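Local coordinates for protein nuclear receptor subfamily 0 group B member 1 (Mus musculus, PDB 3F5C) that acts as a corepressor, a nuclear receptor without a DNA-binding domain that inhibits transcription driven by other nuclear receptors through heterodimeric interactions, at residues A90-L95 and G181-N186; L84-W89 and M259-L264; V51-A56 and F247-G252; K160-K165 and N228-L233. One frame throughout, in Å; residues are numbered along the deposited sequence.

Overall arrangement
All four contacts lie in the all-helical ligand-binding domain. From the N terminus, helix 49-68 comes first; contact 3 joins its start to the end of helix 241-251, closing the widest loop. Helix 78-99 follows and serves two contacts in succession: 84-89 meets the AF-2 helix in contact 2, and 90-95 meets helix 173-184 in contact 1. Contact 4 then pairs helix 155-168 with helix 222-234. Contact 1 is nested inside the loops of contacts 2 and 3, as is contact 4, whereas contact 1 crosses contact 4 and contact 2 crosses contact 3. Contact 1 lies near the chain's centre; contacts 2 and 4 lie on opposite sides of it, their centres about 23 Å apart.

Contact 1 (A90-L95 and G181-N186); sequences APLLML and GTVLFN
Val-183 is the centre of this buried contact, its two methyls splayed toward different residues of helix 78-99. CG1, anti to the backbone N (chi1 175°), crosses obliquely to the ring of Pro-91, with Val-183 CG1 3.6 Å from Pro-91 CB. The other branch points at Leu-95, and the two meet tip to tip, Val-183 CG2 lying 4.1 Å from Leu-95 CD2. Between them comes Leu-92, which slides past the valine in the opposite direction and sets its CD2 4.0 Å from Val-183 CB. Its second methyl, CD1, faces Leu-184 CD1 at 4.4 Å. Branched aliphatic side chains suit this place because they fill space with no polar group to satisfy. Pro-91 suits the kink in this helix, because its nitrogen has no hydrogen to give to the preceding turn, and its rigid ring gives the valine a firm apolar surface. Helix 173-184 ends just beyond, with Phe-185 at the centre of an inverse gamma turn. Within the ligand-binding domain, Leu-92 and Leu-184 both rest on Val-67 of helix 49-68, Leu-93 and Met-94 turn to helix 241-251, and Phe-185 packs on helix 195-216.

Contact 2 (L84-W89 and M259-L264); sequences LVRSCW and MMLEML
Two lysine amines grip the carbonyl oxygen of Met-263: Lys-68 NZ, at the end of helix 49-68, and Lys-267 NZ each give it a hydrogen bond. That oxygen belongs to the AF-2 motif, Met-259 to Leu-264, the C-terminal helical element of the nuclear receptor ligand-binding domain, which in this protein takes part in homodimerization. The two positive charges stand near the helix's C-terminal end, where they would be expected to offset its dipole. Here the motif packs across helix 78-99 with the short axes 10.1 Å apart and inclined at 117°.

Met-260 is the pivot. Its CG lies anti to the carbonyl carbon and its chain bends at both chi2 and chi3, so the flexible thioether curls into the angle between Val-85 and Trp-89. The terminal methyl does the touching, with Met-260 CE 3.5 Å from Val-85 CG1 and 3.8 Å from Trp-89 CB. The sulfur meanwhile lies over one face of the indole, a Met-aromatic contact in which Met-260 SD is 4.5 Å from the centroid of the five-membered ring of Trp-89 and 19° off its normal. A polarisable sulfur is well matched to such an electron-rich face.

Around this centre, Val-85 and Leu-264 meet tip to tip through CG2 and CD2. Trp-89 also reaches Met-256, at the beginning of the AF-2 helix. On the more exposed flank Arg-86 extends from CG to NE beside the motif, and its NH2 comes to rest obliquely 4.0 Å from Leu-261 CB.

Contact 3 (V51-A56 and F247-G252); sequences VVCEAA and FRPIIG
Cys-53 touches Pro-249 and Ile-250 together, SG on the first and CB on the second. With SG anti to the carbonyl carbon, the sulfur meets the CG corner of the proline ring, Cys-53 SG being 3.5 Å from Pro-249 CG. Its CB rests against the straight ethyl arm of the isoleucine, where Cys-53 CB and Ile-250 CD1 are 3.8 Å apart. Ile-250 CD1 also stands 3.4 Å from Cys-53 O. A cysteine is compact and weakly polar, so it can sit in the angle of two helices whose short axes are 9.2 Å apart and cross nearly at right angles (85°).

One helical turn further on, the small Ala-56 faces Phe-247. The aromatic ring brings its tip to the main chain there, Phe-247 CZ lying 3.9 Å from Ala-56 O at an oblique approach, and it continues along helix 49-68 to Ser-57 and Leu-60. Proline suits the kink of helix 241-251, since no N-H is required there. Arg-248, whose side chain leaves the backbone on the side away from the other helix, uses NH1 to hold Gly-252 O at 2.8 Å, approaching above the carbonyl plane. Gly-252 itself adopts positive phi as the helix ends.

No hydrogen bond passes between the two segments. The N-terminal helix is therefore joined here to helix 241-251 by van der Waals packing, partly against main-chain oxygens, while the guanidinium of Arg-248 bonds within its own segment.

Contact 4 (K160-K165 and N228-L233); sequences KSFFFK and NSALFL
Leu-233 inserts one methyl between successive turns of helix 155-168: its CD2 lies 3.9 Å from Lys-165 CB and equally near Ser-161 O, and it also approaches Phe-162 CA. Beside it the ring of Phe-162 turns its edge to helix 222-234. Ala-230 O sits near the ring plane, 3.3 Å from Phe-162 CE1, where the slightly positive rim of an aromatic ring would suit a carbonyl oxygen. The small Ala-230 side chain lets the ring come close, with Ala-230 CB 4.1 Å from Phe-162 CE1. On the outer side, Lys-165 NZ makes a weak hydrogen bond to Ser-229 OG at 3.0 Å.

Torsions place these groups. Phe-162 CG stands anti to the backbone N (chi1 171°), as do Leu-233 CG and Ser-229 OG. Lysine suits the rim because its CB packs on Leu-233 while the long chain, bent at chi2 and chi4, carries the amine to the hydroxyl. Within helix 155-168, Ser-161 OG bonds to Gln-157 O, and Ser-168 OG is hydrogen-bonded to Lys-165 O.

The two segments run almost antiparallel, at 167°, with short axes 9.4 Å apart, an arrangement that keeps Phe-162 level with Leu-233 and Lys-165 level with Ala-230. Toward the interior of the ligand-binding domain, Phe-162 continues onto Met-94 and Leu-95, and Phe-163 onto Met-94 and Leu-97, so that helix 155-168 packs on helix 222-234 along one side and on helix 78-99 along another.

Contact 1 (A90-L95 and G181-N186)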
loop_
_atom_site.group_PDB
_atom_site.type_symbol
_atom_site.label_atom_id
_atom_site.label_comp_id
_atom_site.label_asym_id
_atom_site.label_seq_id
_atom_site.Cartn_x
_atom_site.Cartn_y
_atom_site.Cartn_z
ATOM N N ALA B 90 16.604 8.994 22.857
ATOM C CA ALA B 90 18.013 9.290 22.943
ATOM C C ALA B 90 18.783 8.822 21.691
ATOM O O ALA B 90 19.459 9.603 21.038
ATOM C CB ALA B 90 18.539 8.649 24.174
ATOM N N PRO B 91 18.675 7.538 21.344
ATOM C CA PRO B 91 19.341 7.049 20.142
ATOM C C PRO B 91 18.864 7.793 18.909
ATOM O O PRO B 91 19.672 8.227 18.099
ATOM C CB PRO B 91 18.851 5.611 20.052
ATOM C CG PRO B 91 18.475 5.253 21.380
ATOM C CD PRO B 91 17.943 6.464 22.024
ATOM N N LEU B 92 17.547 7.917 18.777
ATOM C CA LEU B 92 16.909 8.593 17.659
ATOM C C LEU B 92 17.380 10.012 17.474
ATOM O O LEU B 92 17.594 10.435 16.344
ATOM C CB LEU B 92 15.407 8.622 17.862
ATOM C CG LEU B 92 14.692 7.282 17.742
ATOM C CD1 LEU B 92 13.210 7.485 17.946
ATOM C CD2 LEU B 92 14.936 6.662 16.396
ATOM N N LEU B 93 17.508 10.760 18.566
ATOM C CA LEU B 93 18.055 12.102 18.477
ATOM C C LEU B 93 19.441 12.060 17.872
ATOM O O LEU B 93 19.772 12.872 17.027
ATOM C CB LEU B 93 18.156 12.710 19.853
ATOM C CG LEU B 93 18.056 14.225 19.935
ATOM C CD1 LEU B 93 18.840 14.714 21.139
ATOM C CD2 LEU B 93 18.585 14.843 18.712
ATOM N N MET B 94 20.253 11.111 18.311
ATOM C CA MET B 94 21.624 11.003 17.840
ATOM C C MET B 94 21.654 10.716 16.351
ATOM O O MET B 94 22.488 11.203 15.590
ATOM C CB MET B 94 22.332 9.882 18.595
ATOM C CG MET B 94 22.695 10.232 20.016
ATOM S SD MET B 94 23.614 11.766 20.093
ATOM C CE MET B 94 22.341 12.901 20.634
ATOM N N LEU B 95 20.725 9.884 15.945
ATOM C CA LEU B 95 20.609 9.492 14.565
ATOM C C LEU B 95 20.201 10.702 13.688
ATOM O O LEU B 95 20.641 10.839 12.555
ATOM C CB LEU B 95 19.592 8.367 14.508
ATOM C CG LEU B 95 19.905 7.230 13.564
ATOM C CD1 LEU B 95 21.366 7.166 13.330
ATOM C CD2 LEU B 95 19.375 5.935 14.141
ATOM N N GLY B 181 14.159 3.396 12.385
ATOM C CA GLY B 181 13.076 2.446 12.518
ATOM C C GLY B 181 13.511 1.270 13.334
ATOM O O GLY B 181 12.756 0.760 14.145
ATOM N N THR B 182 14.744 0.844 13.099
ATOM C CA THR B 182 15.357 -0.263 13.820
ATOM C C THR B 182 15.451 -0.007 15.326
ATOM O O THR B 182 15.160 -0.898 16.139
ATOM C CB THR B 182 16.758 -0.541 13.282
ATOM O OG1 THR B 182 16.712 -0.605 11.854
ATOM C CG2 THR B 182 17.219 -1.842 13.797
ATOM N N VAL B 183 15.874 1.206 15.678
ATOM C CA VAL B 183 15.910 1.636 17.059
ATOM C C VAL B 183 14.510 1.687 17.640
ATOM O O VAL B 183 14.267 1.160 18.722
ATOM C CB VAL B 183 16.469 3.021 17.168
ATOM C CG1 VAL B 183 16.375 3.481 18.597
ATOM C CG2 VAL B 183 17.872 3.039 16.664
ATOM N N LEU B 184 13.593 2.318 16.907
ATOM C CA LEU B 184 12.264 2.637 17.423
ATOM C C LEU B 184 11.490 1.388 17.758
ATOM O O LEU B 184 10.967 1.237 18.852
ATOM C CB LEU B 184 11.484 3.489 16.425
ATOM C CG LEU B 184 10.060 3.838 16.887
ATOM C CD1 LEU B 184 10.006 4.469 18.273
ATOM C CD2 LEU B 184 9.366 4.730 15.868
ATOM N N PHE B 185 11.424 0.491 16.793
ATOM C CA PHE B 185 10.737 -0.768 16.969
ATOM C C PHE B 185 11.693 -1.790 17.540
ATOM O O PHE B 185 12.233 -2.635 16.821
ATOM C CB PHE B 185 10.170 -1.241 15.641
ATOM C CG PHE B 185 9.298 -0.226 14.986
ATOM C CD1 PHE B 185 9.638 0.316 13.763
ATOM C CD2 PHE B 185 8.153 0.226 15.619
ATOM C CE1 PHE B 185 8.831 1.275 13.172
ATOM C CE2 PHE B 185 7.346 1.183 15.033
ATOM C CZ PHE B 185 7.681 1.709 13.812
ATOM N N ASN B 186 11.912 -1.690 18.843
ATOM C CA ASN B 186 12.741 -2.637 19.558
ATOM C C ASN B 186 11.888 -3.430 20.551
ATOM O O ASN B 186 11.513 -2.912 21.599
ATOM C CB ASN B 186 13.867 -1.885 20.269
ATOM C CG ASN B 186 15.038 -2.764 20.579
ATOM O OD1 ASN B 186 14.905 -3.748 21.301
ATOM N ND2 ASN B 186 16.203 -2.421 20.030
#

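Contact 2 (L84-W89 and M259-L264)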
loop_
_atom_site.group_PDB
_atom_site.type_symbol
_atom_site.label_atom_id
_atom_site.label_comp_id
_atom_site.label_asym_id
_atom_site.label_seq_id
_atom_site.Cartn_x
_atom_site.Cartn_y
_atom_site.Cartn_z
ATOM N N LEU B 84 7.927 3.305 24.032
ATOM C CA LEU B 84 8.844 3.357 22.918
ATOM C C LEU B 84 9.656 4.628 22.976
ATOM O O LEU B 84 10.881 4.620 23.057
ATOM C CB LEU B 84 8.054 3.320 21.621
ATOM C CG LEU B 84 7.398 1.980 21.310
ATOM C CD1 LEU B 84 6.645 2.062 20.016
ATOM C CD2 LEU B 84 8.449 0.911 21.226
ATOM N N VAL B 85 8.948 5.733 22.944
ATOM C CA VAL B 85 9.583 7.025 22.938
ATOM C C VAL B 85 10.428 7.317 24.197
ATOM O O VAL B 85 11.473 7.943 24.135
ATOM C CB VAL B 85 8.509 8.064 22.766
ATOM C CG1 VAL B 85 9.127 9.405 22.565
ATOM C CG2 VAL B 85 7.647 7.679 21.580
ATOM N N ARG B 86 9.987 6.862 25.353
ATOM C CA ARG B 86 10.728 7.167 26.556
ATOM C C ARG B 86 12.078 6.481 26.574
ATOM O O ARG B 86 12.873 6.697 27.495
ATOM C CB ARG B 86 9.910 6.835 27.807
ATOM C CG ARG B 86 8.829 7.865 28.066
ATOM C CD ARG B 86 8.338 7.888 29.499
ATOM N NE ARG B 86 7.546 9.095 29.736
ATOM C CZ ARG B 86 6.844 9.339 30.838
ATOM N NH1 ARG B 86 6.827 8.452 31.816
ATOM N NH2 ARG B 86 6.159 10.469 30.960
ATOM N N SER B 87 12.351 5.667 25.557
ATOM C CA SER B 87 13.647 5.002 25.473
ATOM C C SER B 87 14.412 5.437 24.250
ATOM O O SER B 87 15.521 5.973 24.344
ATOM C CB SER B 87 13.482 3.489 25.471
ATOM O OG SER B 87 12.645 3.110 26.542
ATOM N N CYS B 88 13.788 5.219 23.104
ATOM C CA CYS B 88 14.426 5.422 21.822
ATOM C C CYS B 88 14.773 6.878 21.551
ATOM O O CYS B 88 15.573 7.166 20.675
ATOM C CB CYS B 88 13.525 4.888 20.719
ATOM S SG CYS B 88 13.023 3.189 20.976
ATOM N N TRP B 89 14.190 7.798 22.308
ATOM C CA TRP B 89 14.368 9.226 22.027
ATOM C C TRP B 89 15.825 9.625 22.002
ATOM O O TRP B 89 16.248 10.465 21.219
ATOM C CB TRP B 89 13.586 10.101 23.011
ATOM C CG TRP B 89 14.185 10.238 24.330
ATOM C CD1 TRP B 89 13.817 9.606 25.489
ATOM C CD2 TRP B 89 15.271 11.081 24.658
ATOM N NE1 TRP B 89 14.630 10.004 26.521
ATOM C CE2 TRP B 89 15.532 10.910 26.031
ATOM C CE3 TRP B 89 16.066 11.959 23.916
ATOM C CZ2 TRP B 89 16.561 11.595 26.675
ATOM C CZ3 TRP B 89 17.085 12.640 24.558
ATOM C CH2 TRP B 89 17.320 12.459 25.923
ATOM N N MET B 259 8.755 15.465 29.702
ATOM C CA MET B 259 8.738 16.223 28.479
ATOM C C MET B 259 8.121 15.388 27.370
ATOM O O MET B 259 7.218 15.844 26.705
ATOM C CB MET B 259 10.155 16.645 28.113
ATOM C CG MET B 259 10.232 17.693 27.020
ATOM S SD MET B 259 10.039 19.345 27.672
ATOM C CE MET B 259 11.214 19.173 28.981
ATOM N N MET B 260 8.596 14.161 27.178
ATOM C CA MET B 260 8.095 13.311 26.088
ATOM C C MET B 260 6.584 13.309 26.023
ATOM O O MET B 260 6.023 13.470 24.964
ATOM C CB MET B 260 8.595 11.861 26.194
ATOM C CG MET B 260 10.068 11.744 26.409
ATOM S SD MET B 260 10.958 12.941 25.429
ATOM C CE MET B 260 10.615 12.252 23.841
ATOM N N LEU B 261 5.930 13.124 27.160
ATOM C CA LEU B 261 4.478 13.081 27.202
ATOM C C LEU B 261 3.871 14.361 26.616
ATOM O O LEU B 261 3.020 14.331 25.726
ATOM C CB LEU B 261 4.003 12.837 28.641
ATOM C CG LEU B 261 2.487 12.735 28.832
ATOM C CD1 LEU B 261 1.866 11.757 27.841
ATOM C CD2 LEU B 261 2.155 12.350 30.259
ATOM N N GLU B 262 4.325 15.496 27.103
ATOM C CA GLU B 262 3.831 16.739 26.562
ATOM C C GLU B 262 4.088 16.819 25.066
ATOM O O GLU B 262 3.293 17.380 24.342
ATOM C CB GLU B 262 4.450 17.929 27.289
ATOM C CG GLU B 262 3.720 18.321 28.575
ATOM C CD GLU B 262 2.407 19.060 28.317
ATOM O OE1 GLU B 262 1.956 19.114 27.151
ATOM O OE2 GLU B 262 1.821 19.593 29.284
ATOM N N MET B 263 5.191 16.245 24.604
ATOM C CA MET B 263 5.535 16.248 23.180
ATOM C C MET B 263 4.685 15.300 22.322
ATOM O O MET B 263 4.458 15.561 21.137
ATOM C CB MET B 263 7.005 15.919 23.011
ATOM C CG MET B 263 7.881 16.863 23.780
ATOM S SD MET B 263 9.605 16.707 23.301
ATOM C CE MET B 263 9.560 17.229 21.591
ATOM N N LEU B 264 4.219 14.204 22.926
ATOM C CA LEU B 264 3.352 13.229 22.256
ATOM C C LEU B 264 1.968 13.791 22.121
ATOM O O LEU B 264 1.070 13.149 21.564
ATOM C CB LEU B 264 3.258 11.916 23.038
ATOM C CG LEU B 264 4.475 10.997 23.011
ATOM C CD1 LEU B 264 4.229 9.788 23.871
ATOM C CD2 LEU B 264 4.784 10.577 21.601
#

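Contact 3 (V51-A56 and F247-G252)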
loop_
_atom_site.group_PDB
_atom_site.type_symbol
_atom_site.label_atom_id
_atom_site.label_comp_id
_atom_site.label_asym_id
_atom_site.label_seq_id
_atom_site.Cartn_x
_atom_site.Cartn_y
_atom_site.Cartn_z
ATOM N N VAL B 51 23.867 27.826 21.278
ATOM C CA VAL B 51 23.571 27.509 19.888
ATOM C C VAL B 51 23.415 26.016 19.620
ATOM O O VAL B 51 22.434 25.595 19.005
ATOM C CB VAL B 51 24.610 28.058 18.942
ATOM C CG1 VAL B 51 24.459 27.394 17.611
ATOM C CG2 VAL B 51 24.421 29.519 18.811
ATOM N N VAL B 52 24.374 25.208 20.064
ATOM C CA VAL B 52 24.259 23.769 19.832
ATOM C C VAL B 52 23.038 23.211 20.545
ATOM O O VAL B 52 22.307 22.397 19.982
ATOM C CB VAL B 52 25.519 22.970 20.226
ATOM C CG1 VAL B 52 26.736 23.569 19.563
ATOM C CG2 VAL B 52 25.673 22.914 21.723
ATOM N N CYS B 53 22.806 23.667 21.772
ATOM C CA CYS B 53 21.672 23.193 22.541
ATOM C C CYS B 53 20.394 23.524 21.826
ATOM O O CYS B 53 19.427 22.759 21.903
ATOM C CB CYS B 53 21.662 23.823 23.917
ATOM S SG CYS B 53 22.850 23.088 25.003
ATOM N N GLU B 54 20.393 24.670 21.143
ATOM C CA GLU B 54 19.253 25.082 20.331
ATOM C C GLU B 54 19.087 24.175 19.116
ATOM O O GLU B 54 18.010 23.659 18.861
ATOM C CB GLU B 54 19.386 26.532 19.889
ATOM C CG GLU B 54 18.429 26.920 18.784
ATOM C CD GLU B 54 19.012 27.980 17.867
ATOM O OE1 GLU B 54 20.088 27.713 17.278
ATOM O OE2 GLU B 54 18.399 29.070 17.736
ATOM N N ALA B 55 20.161 23.968 18.372
ATOM C CA ALA B 55 20.104 23.076 17.236
ATOM C C ALA B 55 19.818 21.648 17.692
ATOM O O ALA B 55 19.252 20.851 16.958
ATOM C CB ALA B 55 21.386 23.138 16.483
ATOM N N ALA B 56 20.204 21.323 18.913
ATOM C CA ALA B 56 19.968 19.983 19.439
ATOM C C ALA B 56 18.502 19.823 19.775
ATOM O O ALA B 56 17.887 18.803 19.477
ATOM C CB ALA B 56 20.808 19.747 20.677
ATOM N N PHE B 247 20.585 19.346 26.750
ATOM C CA PHE B 247 19.315 19.871 27.200
ATOM C C PHE B 247 19.313 20.565 28.554
ATOM O O PHE B 247 18.573 21.525 28.728
ATOM C CB PHE B 247 18.240 18.787 27.130
ATOM C CG PHE B 247 17.919 18.364 25.729
ATOM C CD1 PHE B 247 18.590 17.319 25.138
ATOM C CD2 PHE B 247 16.971 19.046 24.987
ATOM C CE1 PHE B 247 18.304 16.947 23.843
ATOM C CE2 PHE B 247 16.685 18.683 23.678
ATOM C CZ PHE B 247 17.348 17.633 23.109
ATOM N N ARG B 248 20.129 20.109 29.505
ATOM C CA ARG B 248 20.071 20.683 30.847
ATOM C C ARG B 248 20.201 22.191 30.842
ATOM O O ARG B 248 19.527 22.865 31.618
ATOM C CB ARG B 248 21.091 20.059 31.786
ATOM C CG ARG B 248 20.604 18.761 32.399
ATOM C CD ARG B 248 19.318 18.951 33.192
ATOM N NE ARG B 248 18.721 17.664 33.551
ATOM C CZ ARG B 248 17.559 17.524 34.184
ATOM N NH1 ARG B 248 16.865 18.596 34.535
ATOM N NH2 ARG B 248 17.089 16.313 34.466
ATOM N N PRO B 249 21.051 22.732 29.958
ATOM C CA PRO B 249 21.164 24.193 29.836
ATOM C C PRO B 249 19.797 24.891 29.620
ATOM O O PRO B 249 19.515 25.923 30.238
ATOM C CB PRO B 249 22.047 24.362 28.601
ATOM C CG PRO B 249 22.832 23.103 28.510
ATOM C CD PRO B 249 21.974 22.017 29.058
ATOM N N ILE B 250 18.968 24.298 28.757
ATOM C CA ILE B 250 17.653 24.808 28.394
ATOM C C ILE B 250 16.561 24.302 29.329
ATOM O O ILE B 250 15.884 25.084 29.993
ATOM C CB ILE B 250 17.256 24.305 27.027
ATOM C CG1 ILE B 250 18.332 24.621 26.019
ATOM C CG2 ILE B 250 16.005 24.955 26.608
ATOM C CD1 ILE B 250 17.974 24.108 24.664
ATOM N N ILE B 251 16.349 22.988 29.319
ATOM C CA ILE B 251 15.333 22.336 30.146
ATOM C C ILE B 251 15.506 22.663 31.628
ATOM O O ILE B 251 14.536 22.673 32.372
ATOM C CB ILE B 251 15.377 20.815 29.974
ATOM C CG1 ILE B 251 14.183 20.181 30.636
ATOM C CG2 ILE B 251 16.578 20.219 30.663
ATOM C CD1 ILE B 251 14.307 18.681 30.721
ATOM N N GLY B 252 16.742 22.931 32.044
ATOM C CA GLY B 252 17.031 23.275 33.423
ATOM C C GLY B 252 16.811 22.127 34.388
ATOM O O GLY B 252 17.657 21.241 34.521
#

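Contact 4 (K160-K165 and N228-L233)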
loop_
_atom_site.group_PDB
_atom_site.type_symbol
_atom_site.label_atom_id
_atom_site.label_comp_id
_atom_site.label_asym_id
_atom_site.label_seq_id
_atom_site.Cartn_x
_atom_site.Cartn_y
_atom_site.Cartn_z
ATOM N N LYS B 160 30.860 11.754 19.407
ATOM C CA LYS B 160 31.658 12.098 18.243
ATOM C C LYS B 160 31.968 10.851 17.422
ATOM O O LYS B 160 31.563 10.771 16.256
ATOM C CB LYS B 160 32.931 12.816 18.657
ATOM C CG LYS B 160 32.675 14.062 19.489
ATOM C CD LYS B 160 33.878 15.021 19.484
ATOM C CE LYS B 160 35.181 14.370 20.010
ATOM N NZ LYS B 160 36.366 15.293 20.001
ATOM N N SER B 161 32.662 9.883 18.029
ATOM C CA SER B 161 32.960 8.609 17.368
ATOM C C SER B 161 31.775 8.138 16.514
ATOM O O SER B 161 31.913 7.859 15.319
ATOM C CB SER B 161 33.311 7.527 18.388
ATOM O OG SER B 161 34.280 7.975 19.305
ATOM N N PHE B 162 30.607 8.053 17.133
ATOM C CA PHE B 162 29.409 7.656 16.413
ATOM C C PHE B 162 29.150 8.569 15.209
ATOM O O PHE B 162 29.026 8.099 14.077
ATOM C CB PHE B 162 28.196 7.632 17.348
ATOM C CG PHE B 162 26.900 7.430 16.635
ATOM C CD1 PHE B 162 26.556 6.194 16.133
ATOM C CD2 PHE B 162 26.027 8.487 16.445
ATOM C CE1 PHE B 162 25.352 6.022 15.447
ATOM C CE2 PHE B 162 24.831 8.319 15.776
ATOM C CZ PHE B 162 24.496 7.088 15.285
ATOM N N PHE B 163 29.073 9.874 15.446
ATOM C CA PHE B 163 28.800 10.807 14.364
ATOM C C PHE B 163 29.719 10.500 13.192
ATOM O O PHE B 163 29.267 10.248 12.077
ATOM C CB PHE B 163 29.019 12.240 14.838
ATOM C CG PHE B 163 27.830 12.850 15.526
ATOM C CD1 PHE B 163 27.022 12.103 16.368
ATOM C CD2 PHE B 163 27.533 14.183 15.350
ATOM C CE1 PHE B 163 25.927 12.673 17.006
ATOM C CE2 PHE B 163 26.444 14.755 15.991
ATOM C CZ PHE B 163 25.648 13.997 16.816
ATOM N N PHE B 164 31.016 10.499 13.462
ATOM C CA PHE B 164 31.992 10.277 12.423
ATOM C C PHE B 164 31.754 8.963 11.720
ATOM O O PHE B 164 31.773 8.909 10.499
ATOM C CB PHE B 164 33.403 10.329 12.987
ATOM C CG PHE B 164 33.826 11.706 13.438
ATOM C CD1 PHE B 164 34.348 12.619 12.536
ATOM C CD2 PHE B 164 33.704 12.087 14.765
ATOM C CE1 PHE B 164 34.736 13.889 12.953
ATOM C CE2 PHE B 164 34.095 13.351 15.188
ATOM C CZ PHE B 164 34.610 14.252 14.280
ATOM N N LYS B 165 31.525 7.897 12.473
ATOM C CA LYS B 165 31.250 6.621 11.825
ATOM C C LYS B 165 30.143 6.762 10.801
ATOM O O LYS B 165 30.252 6.241 9.698
ATOM C CB LYS B 165 30.895 5.515 12.817
ATOM C CG LYS B 165 31.167 4.142 12.240
ATOM C CD LYS B 165 32.690 3.977 11.957
ATOM C CE LYS B 165 33.028 2.951 10.867
ATOM N NZ LYS B 165 32.702 1.552 11.239
ATOM N N ASN B 228 25.055 -2.035 10.909
ATOM C CA ASN B 228 24.972 -2.559 12.258
ATOM C C ASN B 228 26.159 -2.020 13.026
ATOM O O ASN B 228 26.133 -1.928 14.247
ATOM C CB ASN B 228 24.971 -4.090 12.256
ATOM C CG ASN B 228 23.788 -4.682 11.513
ATOM O OD1 ASN B 228 22.786 -4.006 11.257
ATOM N ND2 ASN B 228 23.894 -5.960 11.169
ATOM N N SER B 229 27.195 -1.646 12.283
ATOM C CA SER B 229 28.438 -1.141 12.844
ATOM C C SER B 229 28.178 0.140 13.613
ATOM O O SER B 229 28.606 0.288 14.746
ATOM C CB SER B 229 29.422 -0.874 11.714
ATOM O OG SER B 229 30.613 -0.331 12.212
ATOM N N ALA B 230 27.463 1.066 12.982
ATOM C CA ALA B 230 27.084 2.339 13.606
ATOM C C ALA B 230 26.067 2.163 14.718
ATOM O O ALA B 230 26.143 2.829 15.741
ATOM C CB ALA B 230 26.532 3.300 12.571
ATOM N N LEU B 231 25.102 1.278 14.505
ATOM C CA LEU B 231 24.135 0.928 15.538
ATOM C C LEU B 231 24.809 0.448 16.826
ATOM O O LEU B 231 24.497 0.903 17.924
ATOM C CB LEU B 231 23.197 -0.160 15.023
ATOM C CG LEU B 231 22.170 0.233 13.959
ATOM C CD1 LEU B 231 21.527 -1.006 13.341
ATOM C CD2 LEU B 231 21.113 1.129 14.545
ATOM N N PHE B 232 25.729 -0.490 16.683
ATOM C CA PHE B 232 26.521 -0.968 17.814
ATOM C C PHE B 232 27.253 0.158 18.541
ATOM O O PHE B 232 27.358 0.170 19.758
ATOM C CB PHE B 232 27.519 -2.010 17.315
ATOM C CG PHE B 232 28.565 -2.374 18.306
ATOM C CD1 PHE B 232 28.356 -3.407 19.208
ATOM C CD2 PHE B 232 29.762 -1.714 18.323
ATOM C CE1 PHE B 232 29.333 -3.768 20.117
ATOM C CE2 PHE B 232 30.732 -2.065 19.226
ATOM C CZ PHE B 232 30.523 -3.093 20.125
ATOM N N LEU B 233 27.758 1.108 17.781
ATOM C CA LEU B 233 28.492 2.209 18.356
ATOM C C LEU B 233 27.554 3.203 19.056
ATOM O O LEU B 233 27.986 4.066 19.824
ATOM C CB LEU B 233 29.291 2.880 17.249
ATOM C CG LEU B 233 30.442 3.767 17.691
ATOM C CD1 LEU B 233 31.286 3.074 18.729
ATOM C CD2 LEU B 233 31.258 4.150 16.487
#